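Long-range contact in teichoic acid biosynthesis protein F (Staphylococcus epidermidis, PDB 3L7I), which is a teichoic acid biosynthesis protein whose modelled part has the GT-B type of glycosyltransferase fold: residues 476-490 against 497-510. Residues are numbered along the deposited sequence; the frame is centred on the assembly and turned at random.
Sequences TSRWDYLISPNRYST and FWMDEERILEIGYP
F497 takes the edge of W479 on one face in a T-shaped stack, the six-membered rings 5.2 Å apart between centroids and their planes at 77°. Its carbonyl O receives T476 OG1 at 2.7 Å, the donor tilted 28° from the carbonyl plane. M499 lays CG 3.9 Å from L482 CD2 and brings its sulfur obliquely beside the W479 ring, a Met-aromatic contact. Just before strand 504-506, R503 O accepts from L482 N; L505 N then reaches L482 O at 2.8 Å, and L505 O accepts from S484 N, a parallel ladder with the short axes at 29°. On the face with L482 and S484, I504 CG2 packs on S484 CB. E506 OE2 lies close to the R487 guanidinium plane, 2.8 Å from NH1, while NH1 stands above the carboxylate plane, closing a salt bridge. Beyond the strand S484 O takes a weak bond from I507 N and a straighter one from G508 N at 3.1 Å, and P510 CD touches I483 CD1. The strands and helix 487-496 form a beta-alpha-beta unit at the edge of a parallel sheet; strand 481-484 pairs on its other side with 438-441, while helix 706-721 packs against Y481, I483, I507 and P510.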
loop_
_atom_site.group_PDB
_atom_site.type_symbol
_atom_site.label_atom_id
_atom_site.label_comp_id
_atom_site.label_asym_id
_atom_site.label_seq_id
_atom_site.Cartn_x
_atom_site.Cartn_y
_atom_site.Cartn_z
ATOM N N THR A 476 -19.690 -4.130 -29.498
ATOM C CA THR A 476 -19.760 -4.364 -30.934
ATOM C C THR A 476 -18.489 -3.860 -31.615
ATOM O O THR A 476 -18.080 -4.387 -32.657
ATOM C CB THR A 476 -20.990 -3.743 -31.595
ATOM O OG1 THR A 476 -20.803 -2.328 -31.723
ATOM C CG2 THR A 476 -22.225 -4.042 -30.790
ATOM N N SER A 477 -17.852 -2.854 -31.027
ATOM C CA SER A 477 -16.638 -2.341 -31.634
ATOM C C SER A 477 -15.556 -3.419 -31.712
ATOM O O SER A 477 -14.593 -3.276 -32.451
ATOM C CB SER A 477 -16.107 -1.118 -30.876
ATOM O OG SER A 477 -15.229 -1.492 -29.808
ATOM N N ARG A 478 -15.708 -4.482 -30.936
ATOM C CA ARG A 478 -14.705 -5.534 -30.884
ATOM C C ARG A 478 -15.018 -6.685 -31.862
ATOM O O ARG A 478 -14.179 -7.556 -32.092
ATOM C CB ARG A 478 -14.591 -6.104 -29.459
ATOM C CG ARG A 478 -14.481 -5.081 -28.346
ATOM C CD ARG A 478 -14.212 -5.743 -27.011
ATOM N NE ARG A 478 -15.273 -6.668 -26.609
ATOM C CZ ARG A 478 -15.153 -7.537 -25.606
ATOM N NH1 ARG A 478 -16.149 -8.356 -25.297
ATOM N NH2 ARG A 478 -14.015 -7.590 -24.917
ATOM N N TRP A 479 -16.240 -6.699 -32.394
ATOM C CA TRP A 479 -16.644 -7.724 -33.338
ATOM C C TRP A 479 -15.939 -7.500 -34.659
ATOM O O TRP A 479 -16.177 -6.498 -35.333
ATOM C CB TRP A 479 -18.149 -7.700 -33.598
ATOM C CG TRP A 479 -19.038 -7.963 -32.419
ATOM C CD1 TRP A 479 -18.684 -8.441 -31.174
ATOM C CD2 TRP A 479 -20.446 -7.793 -32.393
ATOM N NE1 TRP A 479 -19.801 -8.552 -30.376
ATOM C CE2 TRP A 479 -20.893 -8.158 -31.105
ATOM C CE3 TRP A 479 -21.379 -7.374 -33.339
ATOM C CZ2 TRP A 479 -22.218 -8.110 -30.750
ATOM C CZ3 TRP A 479 -22.689 -7.322 -32.981
ATOM C CH2 TRP A 479 -23.104 -7.685 -31.699
ATOM N N ASP A 480 -15.082 -8.439 -35.035
ATOM C CA ASP A 480 -14.329 -8.323 -36.265
ATOM C C ASP A 480 -15.211 -8.760 -37.428
ATOM O O ASP A 480 -15.164 -8.177 -38.508
ATOM C CB ASP A 480 -13.063 -9.186 -36.177
ATOM C CG ASP A 480 -12.102 -8.721 -35.080
ATOM O OD1 ASP A 480 -11.784 -7.512 -35.006
ATOM O OD2 ASP A 480 -11.661 -9.578 -34.292
ATOM N N TYR A 481 -16.023 -9.790 -37.185
ATOM C CA TYR A 481 -17.006 -10.277 -38.149
ATOM C C TYR A 481 -18.382 -10.357 -37.486
ATOM O O TYR A 481 -18.488 -10.714 -36.318
ATOM C CB TYR A 481 -16.596 -11.648 -38.667
ATOM C CG TYR A 481 -15.387 -11.615 -39.582
ATOM C CD1 TYR A 481 -15.382 -10.838 -40.743
ATOM C CD2 TYR A 481 -14.253 -12.369 -39.301
ATOM C CE1 TYR A 481 -14.280 -10.819 -41.591
ATOM C CE2 TYR A 481 -13.158 -12.349 -40.138
ATOM C CZ TYR A 481 -13.174 -11.577 -41.280
ATOM O OH TYR A 481 -12.068 -11.570 -42.103
ATOM N N LEU A 482 -19.422 -9.993 -38.231
ATOM C CA LEU A 482 -20.803 -10.098 -37.793
ATOM C C LEU A 482 -21.636 -10.770 -38.883
ATOM O O LEU A 482 -21.622 -10.352 -40.052
ATOM C CB LEU A 482 -21.373 -8.721 -37.503
ATOM C CG LEU A 482 -22.854 -8.741 -37.174
ATOM C CD1 LEU A 482 -23.101 -9.753 -36.095
ATOM C CD2 LEU A 482 -23.286 -7.390 -36.730
ATOM N N ILE A 483 -22.371 -11.813 -38.511
ATOM C CA ILE A 483 -23.150 -12.561 -39.491
ATOM C C ILE A 483 -24.478 -11.879 -39.773
ATOM O O ILE A 483 -25.111 -11.330 -38.859
ATOM C CB ILE A 483 -23.381 -13.987 -39.027
ATOM C CG1 ILE A 483 -22.057 -14.752 -39.025
ATOM C CG2 ILE A 483 -24.378 -14.686 -39.923
ATOM C CD1 ILE A 483 -22.219 -16.250 -38.962
ATOM N N SER A 484 -24.906 -11.898 -41.032
ATOM C CA SER A 484 -26.224 -11.367 -41.367
ATOM C C SER A 484 -27.069 -12.359 -42.162
ATOM O O SER A 484 -26.565 -13.019 -43.086
ATOM C CB SER A 484 -26.108 -10.054 -42.141
ATOM O OG SER A 484 -27.376 -9.440 -42.297
ATOM N N PRO A 485 -28.360 -12.467 -41.801
ATOM C CA PRO A 485 -29.357 -13.348 -42.421
ATOM C C PRO A 485 -29.989 -12.759 -43.692
ATOM O O PRO A 485 -30.451 -13.525 -44.547
ATOM C CB PRO A 485 -30.434 -13.492 -41.337
ATOM C CG PRO A 485 -29.878 -12.886 -40.122
ATOM C CD PRO A 485 -28.868 -11.874 -40.563
ATOM N N ASN A 486 -30.012 -11.431 -43.810
ATOM C CA ASN A 486 -30.695 -10.750 -44.916
ATOM C C ASN A 486 -30.334 -9.264 -45.003
ATOM O O ASN A 486 -29.778 -8.704 -44.068
ATOM C CB ASN A 486 -32.216 -10.919 -44.791
ATOM C CG ASN A 486 -32.673 -10.998 -43.345
ATOM O OD1 ASN A 486 -32.707 -9.995 -42.626
ATOM N ND2 ASN A 486 -33.016 -12.200 -42.905
ATOM N N ARG A 487 -30.662 -8.622 -46.122
ATOM C CA ARG A 487 -30.317 -7.217 -46.300
ATOM C C ARG A 487 -30.971 -6.344 -45.247
ATOM O O ARG A 487 -30.375 -5.389 -44.766
ATOM C CB ARG A 487 -30.693 -6.729 -47.692
ATOM C CG ARG A 487 -30.107 -5.371 -47.996
ATOM C CD ARG A 487 -28.581 -5.399 -47.917
ATOM N NE ARG A 487 -27.962 -5.220 -49.234
ATOM C CZ ARG A 487 -27.329 -6.168 -49.928
ATOM N NH1 ARG A 487 -27.206 -7.401 -49.438
ATOM N NH2 ARG A 487 -26.809 -5.874 -51.122
ATOM N N TYR A 488 -32.205 -6.688 -44.904
ATOM C CA TYR A 488 -32.959 -6.039 -43.833
ATOM C C TYR A 488 -32.226 -6.090 -42.502
ATOM O O TYR A 488 -32.159 -5.102 -41.788
ATOM C CB TYR A 488 -34.313 -6.718 -43.739
ATOM C CG TYR A 488 -35.077 -6.588 -42.444
ATOM C CD1 TYR A 488 -36.056 -5.620 -42.289
ATOM C CD2 TYR A 488 -34.875 -7.490 -41.406
ATOM C CE1 TYR A 488 -36.776 -5.522 -41.121
ATOM C CE2 TYR A 488 -35.590 -7.401 -40.236
ATOM C CZ TYR A 488 -36.542 -6.421 -40.100
ATOM O OH TYR A 488 -37.264 -6.334 -38.932
ATOM N N SER A 489 -31.660 -7.239 -42.172
ATOM C CA SER A 489 -30.830 -7.333 -40.979
ATOM C C SER A 489 -29.540 -6.525 -41.116
ATOM O O SER A 489 -29.162 -5.817 -40.199
ATOM C CB SER A 489 -30.529 -8.793 -40.625
ATOM O OG SER A 489 -31.597 -9.365 -39.890
ATOM N N THR A 490 -28.866 -6.634 -42.254
ATOM C CA THR A 490 -27.688 -5.819 -42.496
ATOM C C THR A 490 -27.974 -4.337 -42.287
ATOM O O THR A 490 -27.216 -3.647 -41.626
ATOM C CB THR A 490 -27.145 -5.977 -43.927
ATOM O OG1 THR A 490 -26.822 -7.349 -44.186
ATOM C CG2 THR A 490 -25.902 -5.111 -44.121
ATOM N N PHE A 497 -26.044 -1.514 -34.260
ATOM C CA PHE A 497 -24.833 -2.023 -33.642
ATOM C C PHE A 497 -23.601 -1.188 -33.958
ATOM O O PHE A 497 -22.487 -1.604 -33.653
ATOM C CB PHE A 497 -24.570 -3.459 -34.098
ATOM C CG PHE A 497 -25.496 -4.476 -33.498
ATOM C CD1 PHE A 497 -25.823 -5.635 -34.207
ATOM C CD2 PHE A 497 -26.032 -4.284 -32.234
ATOM C CE1 PHE A 497 -26.680 -6.591 -33.651
ATOM C CE2 PHE A 497 -26.881 -5.221 -31.675
ATOM C CZ PHE A 497 -27.210 -6.376 -32.374
ATOM N N TRP A 498 -23.791 -0.022 -34.568
ATOM C CA TRP A 498 -22.660 0.805 -34.969
ATOM C C TRP A 498 -21.664 -0.047 -35.762
ATOM O O TRP A 498 -20.498 -0.166 -35.361
ATOM C CB TRP A 498 -21.929 1.375 -33.734
ATOM C CG TRP A 498 -22.767 2.099 -32.680
ATOM C CD1 TRP A 498 -23.078 3.437 -32.644
ATOM C CD2 TRP A 498 -23.361 1.527 -31.506
ATOM N NE1 TRP A 498 -23.845 3.718 -31.544
ATOM C CE2 TRP A 498 -24.029 2.569 -30.824
ATOM C CE3 TRP A 498 -23.406 0.231 -30.974
ATOM C CZ2 TRP A 498 -24.729 2.362 -29.640
ATOM C CZ3 TRP A 498 -24.099 0.022 -29.786
ATOM C CH2 TRP A 498 -24.746 1.088 -29.130
ATOM N N MET A 499 -22.099 -0.664 -36.855
ATOM C CA MET A 499 -21.212 -1.560 -37.605
ATOM C C MET A 499 -20.886 -1.017 -38.991
ATOM O O MET A 499 -21.669 -0.267 -39.565
ATOM C CB MET A 499 -21.845 -2.947 -37.748
ATOM C CG MET A 499 -21.883 -3.751 -36.473
ATOM S SD MET A 499 -20.312 -4.578 -36.186
ATOM C CE MET A 499 -19.869 -4.913 -37.875
ATOM N N ASP A 500 -19.734 -1.392 -39.534
ATOM C CA ASP A 500 -19.443 -1.088 -40.928
ATOM C C ASP A 500 -19.999 -2.229 -41.759
ATOM O O ASP A 500 -19.985 -3.366 -41.311
ATOM C CB ASP A 500 -17.935 -0.988 -41.168
ATOM C CG ASP A 500 -17.248 -0.005 -40.233
ATOM O OD1 ASP A 500 -17.719 1.151 -40.110
ATOM O OD2 ASP A 500 -16.218 -0.394 -39.635
ATOM N N GLU A 501 -20.486 -1.949 -42.963
ATOM C CA GLU A 501 -20.955 -3.030 -43.817
ATOM C C GLU A 501 -19.779 -3.932 -44.145
ATOM O O GLU A 501 -19.932 -5.124 -44.395
ATOM C CB GLU A 501 -21.596 -2.490 -45.096
ATOM C CG GLU A 501 -22.046 -3.590 -46.064
ATOM C CD GLU A 501 -23.204 -3.164 -46.966
ATOM O OE1 GLU A 501 -23.180 -2.014 -47.471
ATOM O OE2 GLU A 501 -24.135 -3.988 -47.171
ATOM N N GLU A 502 -18.596 -3.341 -44.112
ATOM C CA GLU A 502 -17.362 -4.036 -44.428
ATOM C C GLU A 502 -17.097 -5.211 -43.489
ATOM O O GLU A 502 -16.262 -6.058 -43.774
ATOM C CB GLU A 502 -16.198 -3.046 -44.368
ATOM C CG GLU A 502 -16.597 -1.595 -44.687
ATOM C CD GLU A 502 -15.586 -0.892 -45.599
ATOM O OE1 GLU A 502 -14.529 -1.497 -45.899
ATOM O OE2 GLU A 502 -15.845 0.259 -46.027
ATOM N N ARG A 503 -17.808 -5.260 -42.370
ATOM C CA ARG A 503 -17.582 -6.296 -41.365
ATOM C C ARG A 503 -18.703 -7.337 -41.305
ATOM O O ARG A 503 -18.599 -8.341 -40.610
ATOM C CB ARG A 503 -17.385 -5.663 -39.988
ATOM C CG ARG A 503 -15.951 -5.495 -39.588
ATOM C CD ARG A 503 -15.817 -4.390 -38.590
ATOM N NE ARG A 503 -14.614 -4.555 -37.782
ATOM C CZ ARG A 503 -13.842 -3.547 -37.367
ATOM N NH1 ARG A 503 -14.136 -2.290 -37.718
ATOM N NH2 ARG A 503 -12.765 -3.795 -36.616
ATOM N N ILE A 504 -19.775 -7.083 -42.041
ATOM C CA ILE A 504 -20.921 -7.968 -42.068
ATOM C C ILE A 504 -20.763 -9.061 -43.123
ATOM O O ILE A 504 -20.419 -8.779 -44.278
ATOM C CB ILE A 504 -22.173 -7.160 -42.352
ATOM C CG1 ILE A 504 -22.470 -6.265 -41.149
ATOM C CG2 ILE A 504 -23.337 -8.082 -42.658
ATOM C CD1 ILE A 504 -23.346 -5.073 -41.461
ATOM N N LEU A 505 -20.992 -10.311 -42.730
ATOM C CA LEU A 505 -21.028 -11.406 -43.699
ATOM C C LEU A 505 -22.474 -11.832 -43.912
ATOM O O LEU A 505 -23.056 -12.517 -43.060
ATOM C CB LEU A 505 -20.235 -12.598 -43.192
ATOM C CG LEU A 505 -18.829 -12.357 -42.671
ATOM C CD1 LEU A 505 -18.221 -13.660 -42.203
ATOM C CD2 LEU A 505 -18.020 -11.755 -43.779
ATOM N N GLU A 506 -23.068 -11.414 -45.026
ATOM C CA GLU A 506 -24.446 -11.779 -45.326
ATOM C C GLU A 506 -24.466 -13.173 -45.863
ATOM O O GLU A 506 -24.370 -13.363 -47.060
ATOM C CB GLU A 506 -25.001 -10.874 -46.402
ATOM C CG GLU A 506 -26.009 -9.877 -45.917
ATOM C CD GLU A 506 -26.967 -9.472 -47.018
ATOM O OE1 GLU A 506 -27.071 -10.200 -48.042
ATOM O OE2 GLU A 506 -27.607 -8.416 -46.857
ATOM N N ILE A 507 -24.591 -14.163 -44.998
ATOM C CA ILE A 507 -24.457 -15.533 -45.469
ATOM C C ILE A 507 -25.523 -16.454 -44.917
ATOM O O ILE A 507 -25.698 -17.549 -45.426
ATOM C CB ILE A 507 -23.084 -16.110 -45.116
ATOM C CG1 ILE A 507 -22.836 -15.993 -43.601
ATOM C CG2 ILE A 507 -21.989 -15.421 -45.923
ATOM C CD1 ILE A 507 -21.571 -16.698 -43.145
ATOM N N GLY A 508 -26.229 -16.003 -43.876
ATOM C CA GLY A 508 -27.293 -16.780 -43.260
ATOM C C GLY A 508 -26.779 -17.454 -42.009
ATOM O O GLY A 508 -25.576 -17.521 -41.782
ATOM N N TYR A 509 -27.689 -17.951 -41.183
ATOM C CA TYR A 509 -27.311 -18.534 -39.895
ATOM C C TYR A 509 -26.840 -19.981 -40.007
ATOM O O TYR A 509 -27.500 -20.829 -40.617
ATOM C CB TYR A 509 -28.462 -18.419 -38.900
ATOM C CG TYR A 509 -28.630 -17.030 -38.378
ATOM C CD1 TYR A 509 -27.554 -16.374 -37.809
ATOM C CD2 TYR A 509 -29.848 -16.368 -38.447
ATOM C CE1 TYR A 509 -27.666 -15.100 -37.323
ATOM C CE2 TYR A 509 -29.976 -15.076 -37.956
ATOM C CZ TYR A 509 -28.870 -14.447 -37.395
ATOM O OH TYR A 509 -28.919 -13.162 -36.892
ATOM N N PRO A 510 -25.672 -20.265 -39.429
ATOM C CA PRO A 510 -25.215 -21.653 -39.436
ATOM C C PRO A 510 -26.270 -22.571 -38.826
ATOM O O PRO A 510 -26.428 -23.714 -39.268
ATOM C CB PRO A 510 -23.959 -21.591 -38.560
ATOM C CG PRO A 510 -23.412 -20.241 -38.846
ATOM C CD PRO A 510 -24.630 -19.340 -38.961
#